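Local coordinates for protein L-ribulose 3-epimerase (Methylomonas sp. DH-1, PDB 7CJ7) that catalyses the manganese-dependent C3 epimerisation of ketoses, most actively L-ribulose to L-xylulose, and also acts on D-ribulose, D-allulose and D-fructose, at residues Y37-E41 and P242-E246; A13-S17 and S271-A275; H211-R217 and F245-S249; A25-A30 and L58-L64. Numbering follows the deposited sequence.

From the N terminus, A13-S17 follows the first barrel strand and opens interaction 2, which closes only at S271-A275 and so encloses the other three contacts. A25-A30 on helix 22-35 opens interaction 4, and Y37-E41 opens interaction 1 before L58-L64 closes interaction 4, so these two cross. H211-R217 then starts interaction 3. P242-E246 closes interaction 1, and F245-S249 closes interaction 3, the two sharing Phe245 and Glu246. Interaction 1 links strands 39-43 and 242-245 through the barrel interior, interaction 3 joins neighbouring strands at the metal site, interaction 4 pairs two outer helices, and interaction 2 ties the first loop to the last helix.

Interaction 1: residues Y37-E41 and P242-E246; sequences YDYIE and PITFE. With MN (manganese (II) ion), chain D; SOL (L-sorbose), chain C.
Two strands of a TIM barrel, 39-43 and 242-245, face each other across strand 8-12, which lies between them in the closed sheet. The short segments 39-41 and 242-245 are extended, their axes 8.2 Å apart at closest approach with N-to-C directions 65° apart; Glu41 and Thr244 have the nearest CA atoms, at 7.3 Å. Side chains therefore make the contact. Pro242 opens the second segment with its CB 3.3 Å from Tyr39 OH, the tyrosine rising in the p rotamer (chi1 69°). Ile243 directs its CA-to-CB bond away, but its carbonyl carbon C lies 3.2 Å from Tyr39 OH. Thr244 (m) is the polar centre: Tyr39 OH donates to Thr244 OG1 (2.6 Å), which donates to Glu41 OE1 (2.8 Å). Glu41, t at chi1 and chi2, also binds Tyr209, Ser69 and His211, so the relay runs into the inner network beside the metal. Phe245 (t) turns to Tyr37 (m), with Phe245 CD2 3.6 Å from Tyr37 OH, a hydroxyl hydrogen-bonded to Ala275 O of helix 271-285. Glu246, probably a catalytic proton donor/acceptor as in related enzymes, ends the segment at the active site, where Glu152, Asp185 and His211 complete the protein's manganese ligands. With chi1 and chi2 both t, its OE2 binds MN at 2.1 Å, beside L-sorbose O2 and O3 at 2.1 and 2.3 Å from MN, while Glu246 OE1 lies 2.8 Å from sorbose O3.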
loop_
_atom_site.group_PDB
_atom_site.type_symbol
_atom_site.label_atom_id
_atom_site.label_comp_id
_atom_site.label_asym_id
_atom_site.label_seq_id
_atom_site.Cartn_x
_atom_site.Cartn_y
_atom_site.Cartn_z
ATOM N N TYR A 37 -5.969 -13.617 24.898
ATOM C CA TYR A 37 -5.123 -12.399 24.837
ATOM C C TYR A 37 -4.960 -11.812 26.249
ATOM O O TYR A 37 -5.835 -12.014 27.122
ATOM C CB TYR A 37 -5.694 -11.376 23.857
ATOM C CG TYR A 37 -5.547 -11.776 22.413
ATOM C CD1 TYR A 37 -4.393 -11.495 21.700
ATOM C CD2 TYR A 37 -6.547 -12.477 21.764
ATOM C CE1 TYR A 37 -4.252 -11.877 20.379
ATOM C CE2 TYR A 37 -6.429 -12.850 20.436
ATOM C CZ TYR A 37 -5.270 -12.559 19.742
ATOM O OH TYR A 37 -5.129 -12.924 18.431
ATOM N N ASP A 38 -3.838 -11.118 26.466
ATOM C CA ASP A 38 -3.525 -10.379 27.715
ATOM C C ASP A 38 -4.215 -9.010 27.710
ATOM O O ASP A 38 -4.596 -8.531 28.794
ATOM C CB ASP A 38 -2.017 -10.200 27.878
ATOM C CG ASP A 38 -1.272 -11.514 27.929
ATOM O OD1 ASP A 38 -1.654 -12.357 28.758
ATOM O OD2 ASP A 38 -0.327 -11.687 27.138
ATOM N N TYR A 39 -4.349 -8.378 26.548
ATOM C CA TYR A 39 -4.943 -7.021 26.462
ATOM C C TYR A 39 -5.728 -6.878 25.165
ATOM O O TYR A 39 -5.557 -7.675 24.226
ATOM C CB TYR A 39 -3.868 -5.934 26.594
ATOM C CG TYR A 39 -2.905 -5.830 25.439
ATOM C CD1 TYR A 39 -3.165 -5.014 24.356
ATOM C CD2 TYR A 39 -1.737 -6.566 25.412
ATOM C CE1 TYR A 39 -2.281 -4.907 23.295
ATOM C CE2 TYR A 39 -0.853 -6.488 24.349
ATOM C CZ TYR A 39 -1.133 -5.673 23.272
ATOM O OH TYR A 39 -0.269 -5.604 22.215
ATOM N N ILE A 40 -6.593 -5.877 25.146
ATOM C CA ILE A 40 -7.263 -5.394 23.906
ATOM C C ILE A 40 -6.677 -4.024 23.574
ATOM O O ILE A 40 -6.409 -3.238 24.501
ATOM C CB ILE A 40 -8.786 -5.346 24.090
ATOM C CG1 ILE A 40 -9.461 -4.873 22.802
ATOM C CG2 ILE A 40 -9.153 -4.476 25.279
ATOM C CD1 ILE A 40 -10.798 -5.474 22.560
ATOM N N GLU A 41 -6.457 -3.767 22.287
ATOM C CA GLU A 41 -6.010 -2.454 21.802
ATOM C C GLU A 41 -7.246 -1.711 21.321
ATOM O O GLU A 41 -7.839 -2.124 20.323
ATOM C CB GLU A 41 -4.957 -2.603 20.711
ATOM C CG GLU A 41 -4.338 -1.277 20.318
ATOM C CD GLU A 41 -3.299 -1.453 19.237
ATOM O OE1 GLU A 41 -2.287 -2.140 19.510
ATOM O OE2 GLU A 41 -3.535 -0.953 18.121
ATOM N N PRO A 242 4.492 -4.957 24.068
ATOM C CA PRO A 242 3.227 -5.375 23.475
ATOM C C PRO A 242 3.403 -5.897 22.043
ATOM O O PRO A 242 4.159 -5.335 21.265
ATOM C CB PRO A 242 2.368 -4.106 23.518
ATOM C CG PRO A 242 2.989 -3.293 24.619
ATOM C CD PRO A 242 4.469 -3.570 24.539
ATOM N N ILE A 243 2.700 -6.984 21.746
ATOM C CA ILE A 243 2.536 -7.524 20.367
ATOM C C ILE A 243 1.036 -7.663 20.127
ATOM O O ILE A 243 0.420 -8.496 20.819
ATOM C CB ILE A 243 3.266 -8.872 20.227
ATOM C CG1 ILE A 243 4.754 -8.737 20.567
ATOM C CG2 ILE A 243 3.031 -9.446 18.837
ATOM C CD1 ILE A 243 5.516 -10.052 20.553
ATOM N N THR A 244 0.473 -6.853 19.234
ATOM C CA THR A 244 -0.978 -6.843 18.911
ATOM C C THR A 244 -1.212 -7.492 17.551
ATOM O O THR A 244 -0.568 -7.077 16.570
ATOM C CB THR A 244 -1.568 -5.431 18.829
ATOM O OG1 THR A 244 -1.275 -4.687 20.005
ATOM C CG2 THR A 244 -3.065 -5.446 18.628
ATOM N N PHE A 245 -2.112 -8.469 17.500
ATOM C CA PHE A 245 -2.654 -8.989 16.226
ATOM C C PHE A 245 -3.628 -7.945 15.682
ATOM O O PHE A 245 -4.564 -7.518 16.394
ATOM C CB PHE A 245 -3.326 -10.346 16.417
ATOM C CG PHE A 245 -4.121 -10.777 15.212
ATOM C CD1 PHE A 245 -3.532 -10.854 13.959
ATOM C CD2 PHE A 245 -5.463 -11.084 15.324
ATOM C CE1 PHE A 245 -4.271 -11.229 12.845
ATOM C CE2 PHE A 245 -6.198 -11.467 14.213
ATOM C CZ PHE A 245 -5.601 -11.550 12.982
ATOM N N GLU A 246 -3.408 -7.561 14.429
ATOM C CA GLU A 246 -4.222 -6.553 13.729
ATOM C C GLU A 246 -4.716 -7.154 12.412
ATOM O O GLU A 246 -3.905 -7.742 11.666
ATOM C CB GLU A 246 -3.407 -5.285 13.507
ATOM C CG GLU A 246 -4.212 -4.168 12.892
ATOM C CD GLU A 246 -3.535 -2.818 13.033
ATOM O OE1 GLU A 246 -4.131 -1.903 13.644
ATOM O OE2 GLU A 246 -2.414 -2.694 12.540
HETATM MN MN MN D . -0.871 -1.262 12.804
HETATM C C1 SOL C . -3.086 1.452 10.235
HETATM O O1 SOL C . -2.791 0.907 8.971
HETATM C C2 SOL C . -2.544 0.609 11.344
HETATM O O2 SOL C . -1.630 -0.171 11.140
HETATM C C3 SOL C . -3.195 0.712 12.716
HETATM O O3 SOL C . -2.334 0.225 13.720
HETATM C C4 SOL C . -3.619 2.144 13.026
HETATM O O4 SOL C . -2.465 2.987 13.038
HETATM C C5 SOL C . -4.339 2.294 14.367
HETATM O O5 SOL C . -4.530 3.680 14.648
HETATM C C6 SOL C . -5.683 1.599 14.414
HETATM O O6 SOL C . -6.278 1.740 15.708
#

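Interaction 2: residues A13-S17 and S271-A275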
loop_
_atom_site.group_PDB
_atom_site.type_symbol
_atom_site.label_atom_id
_atom_site.label_comp_id
_atom_site.label_asym_id
_atom_site.label_seq_id
_atom_site.Cartn_x
_atom_site.Cartn_y
_atom_site.Cartn_z
ATOM N N ALA A 13 -9.210 -3.997 18.470
ATOM C CA ALA A 13 -10.675 -4.008 18.680
ATOM C C ALA A 13 -11.403 -4.405 17.388
ATOM O O ALA A 13 -12.439 -5.093 17.489
ATOM C CB ALA A 13 -11.119 -2.659 19.181
ATOM N N LEU A 14 -10.881 -4.010 16.219
ATOM C CA LEU A 14 -11.575 -4.175 14.910
ATOM C C LEU A 14 -11.595 -5.645 14.483
ATOM O O LEU A 14 -12.196 -5.955 13.425
ATOM C CB LEU A 14 -10.874 -3.321 13.853
ATOM C CG LEU A 14 -11.585 -2.019 13.490
ATOM C CD1 LEU A 14 -12.815 -2.300 12.636
ATOM C CD2 LEU A 14 -11.956 -1.237 14.739
ATOM N N VAL A 15 -10.931 -6.515 15.237
ATOM C CA VAL A 15 -11.052 -7.982 15.023
ATOM C C VAL A 15 -12.474 -8.395 15.416
ATOM O O VAL A 15 -12.982 -9.356 14.816
ATOM C CB VAL A 15 -9.970 -8.757 15.788
ATOM C CG1 VAL A 15 -10.292 -10.237 15.870
ATOM C CG2 VAL A 15 -8.608 -8.544 15.150
ATOM N N TRP A 16 -13.110 -7.644 16.324
ATOM C CA TRP A 16 -14.399 -8.037 16.949
ATOM C C TRP A 16 -15.509 -7.013 16.699
ATOM O O TRP A 16 -16.649 -7.455 16.496
ATOM C CB TRP A 16 -14.225 -8.293 18.445
ATOM C CG TRP A 16 -13.390 -9.491 18.769
ATOM C CD1 TRP A 16 -13.789 -10.797 18.806
ATOM C CD2 TRP A 16 -12.008 -9.481 19.160
ATOM N NE1 TRP A 16 -12.744 -11.600 19.181
ATOM C CE2 TRP A 16 -11.640 -10.820 19.411
ATOM C CE3 TRP A 16 -11.055 -8.473 19.338
ATOM C CZ2 TRP A 16 -10.349 -11.172 19.795
ATOM C CZ3 TRP A 16 -9.782 -8.826 19.724
ATOM C CH2 TRP A 16 -9.442 -10.155 19.956
ATOM N N SER A 17 -15.223 -5.715 16.795
ATOM C CA SER A 17 -16.249 -4.638 16.821
ATOM C C SER A 17 -15.810 -3.437 15.982
ATOM O O SER A 17 -14.668 -3.013 16.127
ATOM C CB SER A 17 -16.551 -4.202 18.230
ATOM O OG SER A 17 -17.113 -5.267 18.975
ATOM N N SER A 271 -14.586 -13.931 13.796
ATOM C CA SER A 271 -13.627 -13.200 14.666
ATOM C C SER A 271 -12.906 -14.184 15.594
ATOM O O SER A 271 -11.689 -14.075 15.729
ATOM C CB SER A 271 -14.316 -12.124 15.474
ATOM O OG SER A 271 -14.983 -11.190 14.637
ATOM N N ASP A 272 -13.632 -15.107 16.226
ATOM C CA ASP A 272 -13.046 -16.037 17.230
ATOM C C ASP A 272 -12.033 -16.968 16.555
ATOM O O ASP A 272 -10.966 -17.191 17.126
ATOM C CB ASP A 272 -14.128 -16.828 17.954
ATOM C CG ASP A 272 -15.023 -15.934 18.789
ATOM O OD1 ASP A 272 -14.553 -14.841 19.186
ATOM O OD2 ASP A 272 -16.178 -16.339 19.041
ATOM N N ASP A 273 -12.344 -17.482 15.371
ATOM C CA ASP A 273 -11.432 -18.402 14.643
ATOM C C ASP A 273 -10.171 -17.621 14.260
ATOM O O ASP A 273 -9.042 -18.104 14.493
ATOM C CB ASP A 273 -12.116 -18.989 13.411
ATOM C CG ASP A 273 -11.231 -19.987 12.697
ATOM O OD1 ASP A 273 -11.012 -21.063 13.267
ATOM O OD2 ASP A 273 -10.746 -19.666 11.597
ATOM N N LEU A 274 -10.364 -16.446 13.677
ATOM C CA LEU A 274 -9.251 -15.584 13.214
ATOM C C LEU A 274 -8.337 -15.263 14.400
ATOM O O LEU A 274 -7.129 -15.487 14.276
ATOM C CB LEU A 274 -9.815 -14.308 12.596
ATOM C CG LEU A 274 -8.751 -13.298 12.176
ATOM C CD1 LEU A 274 -8.088 -13.721 10.874
ATOM C CD2 LEU A 274 -9.350 -11.909 12.056
ATOM N N ALA A 275 -8.900 -14.768 15.509
ATOM C CA ALA A 275 -8.134 -14.290 16.686
ATOM C C ALA A 275 -7.445 -15.462 17.395
ATOM O O ALA A 275 -6.294 -15.302 17.827
ATOM C CB ALA A 275 -9.041 -13.546 17.627
HETATM O O HOH W 1 -12.221 -14.644 20.303
#
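Val15 and Trp16 form the bumps of this contact, and the first turn of helix 271-285 supplies the surface they fit. Residues 13-15 form a short 3-10 turn after strand 8-12; Ala13 O accepts from Trp16 N, the 3-10 bond, and also from Ser17 N, both at 2.9 Å, which presents the two side chains together. Val15 CG1 fits a shallow hollow between Ala275 CB (3.9 Å) and Leu274 CD2 (4.3 Å), and its other methyl, CG2, packs on Phe245 CE2 (3.9 Å) of the last barrel strand. The Trp16 indole lies alongside, CZ2 against Ala275 CB (3.5 Å) and CD1 against Ser271 CB (3.6 Å). The small side chains of Ser271 and Ala275, one turn apart, let this broad ring come in close. Trp16 also covers Ala28 and Ala32 of helix 22-35, so it wedges between the first and last helices of the barrel. The approach is tightest at Trp16 and Ser271, whose CA atoms are 5.7 Å apart. There Ser271 OG, in the m rotamer, donates to Val15 O at 2.7 Å. At the margin one water accepts from Trp16 NE1 (3.3 Å) and donates to Asp272 OD1 (2.6 Å), the latter also salt-bridged to Arg34. The chemistry is thus divided: methyl groups and indole carbons fill the interior, while the indole nitrogen meets a water and the Val15 carbonyl meets Ser271 OG.

Interaction 3: residues H211-R217 and F245-S249; sequences HIGESHR and FESFS. With MN (manganese (II) ion), chain D; SOL (L-sorbose), chain C.
His211 ND1 and Glu246 OE2 stand 3.0 Å apart without a hydrogen bond because both bind manganese, ND1 at 2.2 Å and OE2 at 2.1 Å from MN; His211 NE2 is hydrogen-bonded to Glu41 OE1, leaving ND1 for the metal. This metal site at the C-terminal mouth of a TIM barrel is completed by Glu152, Asp185 and L-sorbose O2 and O3. Strands pair in parallel, Ile212 opposite Phe245 (CA-CA 4.9 Å), with Glu246 N donating to Ile212 O (3.0 Å). After Gly213 a type I turn, Glu214 to Arg217, ends on Arg217 at positive phi (73°), whose O accepts from Ser247 OG (2.6 Å) and Phe248 N (3.1 Å). The Arg217 side chain (m, t, p) returns to the sugar: NH1 donates to sorbose O1 (3.0 Å), NH2 to O1 (3.2 Å) and O2 (3.1 Å), while Phe248 CE2 covers one face of the guanidinium, 3.7 Å from Arg217 CZ. Outside the barrel, Ile212 packs on helix 227-236 and Phe245 on helix 271-285.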
loop_
_atom_site.group_PDB
_atom_site.type_symbol
_atom_site.label_atom_id
_atom_site.label_comp_id
_atom_site.label_asym_id
_atom_site.label_seq_id
_atom_site.Cartn_x
_atom_site.Cartn_y
_atom_site.Cartn_z
ATOM N N HIS A 211 2.884 -4.435 15.921
ATOM C CA HIS A 211 1.682 -5.000 15.267
ATOM C C HIS A 211 2.088 -6.153 14.358
ATOM O O HIS A 211 3.032 -5.997 13.539
ATOM C CB HIS A 211 0.912 -3.946 14.483
ATOM C CG HIS A 211 0.093 -3.064 15.356
ATOM N ND1 HIS A 211 -0.660 -2.031 14.844
ATOM C CD2 HIS A 211 -0.096 -3.054 16.695
ATOM C CE1 HIS A 211 -1.324 -1.448 15.821
ATOM N NE2 HIS A 211 -0.973 -2.036 16.975
ATOM N N ILE A 212 1.339 -7.246 14.487
ATOM C CA ILE A 212 1.440 -8.447 13.623
ATOM C C ILE A 212 0.240 -8.402 12.684
ATOM O O ILE A 212 -0.901 -8.577 13.160
ATOM C CB ILE A 212 1.487 -9.737 14.455
ATOM C CG1 ILE A 212 2.631 -9.723 15.469
ATOM C CG2 ILE A 212 1.534 -10.959 13.550
ATOM C CD1 ILE A 212 3.995 -9.492 14.857
ATOM N N GLY A 213 0.504 -8.110 11.417
ATOM C CA GLY A 213 -0.492 -8.118 10.331
ATOM C C GLY A 213 0.032 -8.874 9.126
ATOM O O GLY A 213 1.214 -8.690 8.758
ATOM N N GLU A 214 -0.803 -9.705 8.515
ATOM C CA GLU A 214 -0.443 -10.401 7.257
ATOM C C GLU A 214 -0.391 -9.357 6.132
ATOM O O GLU A 214 -0.881 -8.226 6.316
ATOM C CB GLU A 214 -1.432 -11.541 6.996
ATOM C CG GLU A 214 -1.031 -12.480 5.869
ATOM C CD GLU A 214 0.405 -12.991 5.871
ATOM O OE1 GLU A 214 0.632 -14.135 6.334
ATOM O OE2 GLU A 214 1.293 -12.261 5.370
ATOM N N SER A 215 0.212 -9.711 5.004
ATOM C CA SER A 215 0.419 -8.804 3.848
ATOM C C SER A 215 -0.910 -8.206 3.382
ATOM O O SER A 215 -0.907 -7.043 2.945
ATOM C CB SER A 215 1.136 -9.522 2.734
ATOM O OG SER A 215 0.480 -10.744 2.397
ATOM N N HIS A 216 -2.001 -8.974 3.432
ATOM C CA HIS A 216 -3.348 -8.527 2.988
ATOM C C HIS A 216 -4.248 -8.193 4.188
ATOM O O HIS A 216 -5.439 -7.893 3.956
ATOM C CB HIS A 216 -3.978 -9.590 2.086
ATOM C CG HIS A 216 -3.886 -10.973 2.627
ATOM N ND1 HIS A 216 -4.132 -11.261 3.952
ATOM C CD2 HIS A 216 -3.601 -12.148 2.023
ATOM C CE1 HIS A 216 -4.000 -12.557 4.146
ATOM N NE2 HIS A 216 -3.679 -13.126 2.976
ATOM N N ARG A 217 -3.707 -8.276 5.406
ATOM C CA ARG A 217 -4.365 -7.923 6.699
ATOM C C ARG A 217 -5.420 -8.973 7.081
ATOM O O ARG A 217 -6.275 -8.660 7.941
ATOM C CB ARG A 217 -4.990 -6.523 6.658
ATOM C CG ARG A 217 -4.130 -5.457 5.989
ATOM C CD ARG A 217 -4.422 -4.029 6.458
ATOM N NE ARG A 217 -3.701 -3.683 7.681
ATOM C CZ ARG A 217 -3.479 -2.450 8.113
ATOM N NH1 ARG A 217 -3.948 -1.406 7.453
ATOM N NH2 ARG A 217 -2.782 -2.260 9.213
ATOM N N PHE A 245 -2.112 -8.469 17.500
ATOM C CA PHE A 245 -2.654 -8.989 16.226
ATOM C C PHE A 245 -3.628 -7.945 15.682
ATOM O O PHE A 245 -4.564 -7.518 16.394
ATOM C CB PHE A 245 -3.326 -10.346 16.417
ATOM C CG PHE A 245 -4.121 -10.777 15.212
ATOM C CD1 PHE A 245 -3.532 -10.854 13.959
ATOM C CD2 PHE A 245 -5.463 -11.084 15.324
ATOM C CE1 PHE A 245 -4.271 -11.229 12.845
ATOM C CE2 PHE A 245 -6.198 -11.467 14.213
ATOM C CZ PHE A 245 -5.601 -11.550 12.982
ATOM N N GLU A 246 -3.408 -7.561 14.429
ATOM C CA GLU A 246 -4.222 -6.553 13.729
ATOM C C GLU A 246 -4.716 -7.154 12.412
ATOM O O GLU A 246 -3.905 -7.742 11.666
ATOM C CB GLU A 246 -3.407 -5.285 13.507
ATOM C CG GLU A 246 -4.212 -4.168 12.892
ATOM C CD GLU A 246 -3.535 -2.818 13.033
ATOM O OE1 GLU A 246 -4.131 -1.903 13.644
ATOM O OE2 GLU A 246 -2.414 -2.694 12.540
ATOM N N SER A 247 -6.005 -7.004 12.136
ATOM C CA SER A 247 -6.641 -7.607 10.943
ATOM C C SER A 247 -7.910 -6.839 10.600
ATOM O O SER A 247 -8.659 -6.473 11.517
ATOM C CB SER A 247 -6.931 -9.070 11.184
ATOM O OG SER A 247 -7.441 -9.685 10.022
ATOM N N PHE A 248 -8.158 -6.632 9.316
ATOM C CA PHE A 248 -9.357 -5.902 8.851
ATOM C C PHE A 248 -10.047 -6.713 7.761
ATOM O O PHE A 248 -9.375 -7.219 6.833
ATOM C CB PHE A 248 -8.983 -4.500 8.380
ATOM C CG PHE A 248 -8.301 -3.661 9.427
ATOM C CD1 PHE A 248 -9.035 -2.979 10.381
ATOM C CD2 PHE A 248 -6.920 -3.560 9.459
ATOM C CE1 PHE A 248 -8.397 -2.223 11.352
ATOM C CE2 PHE A 248 -6.290 -2.806 10.430
ATOM C CZ PHE A 248 -7.028 -2.136 11.372
ATOM N N SER A 249 -11.368 -6.817 7.890
ATOM C CA SER A 249 -12.262 -7.454 6.896
ATOM C C SER A 249 -13.487 -6.559 6.716
ATOM O O SER A 249 -13.868 -5.896 7.695
ATOM C CB SER A 249 -12.655 -8.839 7.338
ATOM O OG SER A 249 -13.562 -9.409 6.409
HETATM MN MN MN D . -0.871 -1.262 12.804
HETATM C C1 SOL C . -3.086 1.452 10.235
HETATM O O1 SOL C . -2.791 0.907 8.971
HETATM C C2 SOL C . -2.544 0.609 11.344
HETATM O O2 SOL C . -1.630 -0.171 11.140
HETATM C C3 SOL C . -3.195 0.712 12.716
HETATM O O3 SOL C . -2.334 0.225 13.720
HETATM C C4 SOL C . -3.619 2.144 13.026
HETATM O O4 SOL C . -2.465 2.987 13.038
HETATM C C5 SOL C . -4.339 2.294 14.367
HETATM O O5 SOL C . -4.530 3.680 14.648
HETATM C C6 SOL C . -5.683 1.599 14.414
HETATM O O6 SOL C . -6.278 1.740 15.708
HETATM O O HOH W 2 -3.505 -9.696 9.521
HETATM O O HOH W 3 -3.187 -5.908 9.457
HETATM O O HOH W 4 -1.337 -4.543 10.714
#

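Interaction 4: residues A25-A30 and L58-L64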
loop_
_atom_site.group_PDB
_atom_site.type_symbol
_atom_site.label_atom_id
_atom_site.label_comp_id
_atom_site.label_asym_id
_atom_site.label_seq_id
_atom_site.Cartn_x
_atom_site.Cartn_y
_atom_site.Cartn_z
ATOM N N ALA A 25 -18.080 -2.874 23.000
ATOM C CA ALA A 25 -16.989 -3.003 23.991
ATOM C C ALA A 25 -17.056 -4.392 24.635
ATOM O O ALA A 25 -16.012 -5.062 24.743
ATOM C CB ALA A 25 -17.089 -1.907 25.012
ATOM N N ARG A 26 -18.249 -4.830 25.037
ATOM C CA ARG A 26 -18.418 -6.133 25.729
ATOM C C ARG A 26 -18.065 -7.265 24.757
ATOM O O ARG A 26 -17.367 -8.200 25.173
ATOM C CB ARG A 26 -19.830 -6.309 26.286
ATOM C CG ARG A 26 -20.059 -7.685 26.906
ATOM C CD ARG A 26 -21.418 -7.850 27.553
ATOM N NE ARG A 26 -21.486 -7.103 28.789
ATOM C CZ ARG A 26 -21.050 -7.555 29.961
ATOM N NH1 ARG A 26 -20.566 -8.780 30.074
ATOM N NH2 ARG A 26 -21.134 -6.788 31.026
ATOM N N LYS A 27 -18.521 -7.164 23.507
ATOM C CA LYS A 27 -18.272 -8.181 22.459
ATOM C C LYS A 27 -16.762 -8.310 22.263
ATOM O O LYS A 27 -16.252 -9.453 22.272
ATOM C CB LYS A 27 -18.986 -7.768 21.171
ATOM C CG LYS A 27 -18.970 -8.779 20.042
ATOM C CD LYS A 27 -19.992 -8.395 18.998
ATOM C CE LYS A 27 -20.120 -9.374 17.856
ATOM N NZ LYS A 27 -18.997 -9.229 16.898
ATOM N N ALA A 28 -16.069 -7.176 22.132
ATOM C CA ALA A 28 -14.619 -7.131 21.841
ATOM C C ALA A 28 -13.831 -7.640 23.054
ATOM O O ALA A 28 -12.900 -8.435 22.872
ATOM C CB ALA A 28 -14.214 -5.734 21.446
ATOM N N ILE A 29 -14.190 -7.193 24.254
ATOM C CA ILE A 29 -13.442 -7.545 25.494
ATOM C C ILE A 29 -13.666 -9.030 25.792
ATOM O O ILE A 29 -12.674 -9.741 26.029
ATOM C CB ILE A 29 -13.810 -6.594 26.646
ATOM C CG1 ILE A 29 -13.185 -5.217 26.399
ATOM C CG2 ILE A 29 -13.400 -7.175 27.993
ATOM C CD1 ILE A 29 -13.678 -4.117 27.311
ATOM N N ALA A 30 -14.902 -9.508 25.695
ATOM C CA ALA A 30 -15.232 -10.938 25.893
ATOM C C ALA A 30 -14.486 -11.774 24.842
ATOM O O ALA A 30 -13.932 -12.829 25.199
ATOM C CB ALA A 30 -16.727 -11.144 25.844
ATOM N N LEU A 58 -15.781 -3.512 32.341
ATOM C CA LEU A 58 -15.680 -4.685 31.427
ATOM C C LEU A 58 -14.276 -5.282 31.535
ATOM O O LEU A 58 -14.156 -6.522 31.598
ATOM C CB LEU A 58 -16.003 -4.273 29.990
ATOM C CG LEU A 58 -17.479 -4.005 29.716
ATOM C CD1 LEU A 58 -17.666 -3.346 28.357
ATOM C CD2 LEU A 58 -18.284 -5.291 29.820
ATOM N N LEU A 59 -13.242 -4.439 31.532
ATOM C CA LEU A 59 -11.844 -4.925 31.651
ATOM C C LEU A 59 -11.704 -5.723 32.951
ATOM O O LEU A 59 -11.082 -6.783 32.918
ATOM C CB LEU A 59 -10.870 -3.743 31.591
ATOM C CG LEU A 59 -10.804 -3.050 30.233
ATOM C CD1 LEU A 59 -9.892 -1.838 30.282
ATOM C CD2 LEU A 59 -10.337 -4.021 29.156
ATOM N N GLN A 60 -12.274 -5.243 34.053
ATOM C CA GLN A 60 -12.201 -5.930 35.369
ATOM C C GLN A 60 -12.977 -7.255 35.293
ATOM O O GLN A 60 -12.449 -8.291 35.733
ATOM C CB GLN A 60 -12.771 -5.016 36.452
ATOM C CG GLN A 60 -11.942 -3.768 36.689
ATOM C CD GLN A 60 -12.603 -2.868 37.704
ATOM O OE1 GLN A 60 -13.627 -2.244 37.435
ATOM N NE2 GLN A 60 -12.030 -2.814 38.893
ATOM N N GLU A 61 -14.178 -7.205 34.723
ATOM C CA GLU A 61 -15.111 -8.356 34.582
ATOM C C GLU A 61 -14.402 -9.505 33.857
ATOM O O GLU A 61 -14.555 -10.649 34.296
ATOM C CB GLU A 61 -16.379 -7.892 33.860
ATOM C CG GLU A 61 -17.416 -8.974 33.674
ATOM C CD GLU A 61 -18.721 -8.514 33.043
ATOM O OE1 GLU A 61 -18.866 -7.303 32.796
ATOM O OE2 GLU A 61 -19.603 -9.370 32.817
ATOM N N TYR A 62 -13.632 -9.217 32.803
ATOM C CA TYR A 62 -12.994 -10.246 31.939
ATOM C C TYR A 62 -11.491 -10.361 32.218
ATOM O O TYR A 62 -10.827 -11.102 31.480
ATOM C CB TYR A 62 -13.291 -9.950 30.469
ATOM C CG TYR A 62 -14.730 -10.200 30.104
ATOM C CD1 TYR A 62 -15.170 -11.470 29.766
ATOM C CD2 TYR A 62 -15.663 -9.176 30.131
ATOM C CE1 TYR A 62 -16.501 -11.711 29.461
ATOM C CE2 TYR A 62 -16.992 -9.396 29.813
ATOM C CZ TYR A 62 -17.414 -10.668 29.472
ATOM O OH TYR A 62 -18.726 -10.891 29.158
ATOM N N ASN A 63 -10.987 -9.674 33.248
ATOM C CA ASN A 63 -9.563 -9.702 33.671
ATOM C C ASN A 63 -8.666 -9.431 32.460
ATOM O O ASN A 63 -7.759 -10.235 32.172
ATOM C CB ASN A 63 -9.152 -11.027 34.309
ATOM C CG ASN A 63 -7.787 -10.961 34.954
ATOM O OD1 ASN A 63 -7.028 -11.929 34.930
ATOM N ND2 ASN A 63 -7.451 -9.814 35.513
ATOM N N LEU A 64 -8.928 -8.334 31.771
ATOM C CA LEU A 64 -8.177 -7.953 30.557
ATOM C C LEU A 64 -7.528 -6.588 30.783
ATOM O O LEU A 64 -8.126 -5.760 31.453
ATOM C CB LEU A 64 -9.167 -7.929 29.393
ATOM C CG LEU A 64 -8.555 -8.029 28.006
ATOM C CD1 LEU A 64 -7.833 -9.353 27.820
ATOM C CD2 LEU A 64 -9.632 -7.845 26.947
#
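Helices 22-35 and 52-61, the first two helices on the outside of the TIM barrel, pack here side by side, and the second ends in a Schellman motif. Leu64 N bonds Leu59 O (2.9 Å) and Asn63 N bonds Gln60 O (3.2 Å), Asn63 taking positive phi (51°) as the C-prime residue. The reversal brings Leu64 back towards the first helix, where its t, p conformation puts CD2 4.0 Å from Ile29 CG2. Ile29 and Leu58, each in the m, t rotamer, interlock at the centre: Ile29 CD1 meets Leu58 CB at 3.6 Å and Leu59 CD2 at 3.8 Å, while Leu58 CD1 reaches back to Ala25 CB (3.7 Å). Ile40 of strand 39-43 lies beneath, touching Ala28 of the first helix as well as Leu59 and Leu64, so the paired helices sit on the barrel wall. Tyr62 (m) lays its ring against the first helix: Ala30 CA is 4.0 Å from the ring centroid and 18° off its normal, a CH-pi contact over the face, and Tyr62 CD2 meets Ile29 CG2 at 3.7 Å. Towards solvent, Arg26 stretches through chi1 and chi2 in t before bending at chi3 (m), which lays its guanidinium across Leu58, CD2 lying 3.4 Å from Arg26 NH2. Glu61, extended with chi1 and chi2 both t, completes a two-pronged salt bridge: Arg26 NH1 donates to Glu61 OE2 at 3.0 Å and Arg26 NH2 to Glu61 OE1 at 2.9 Å.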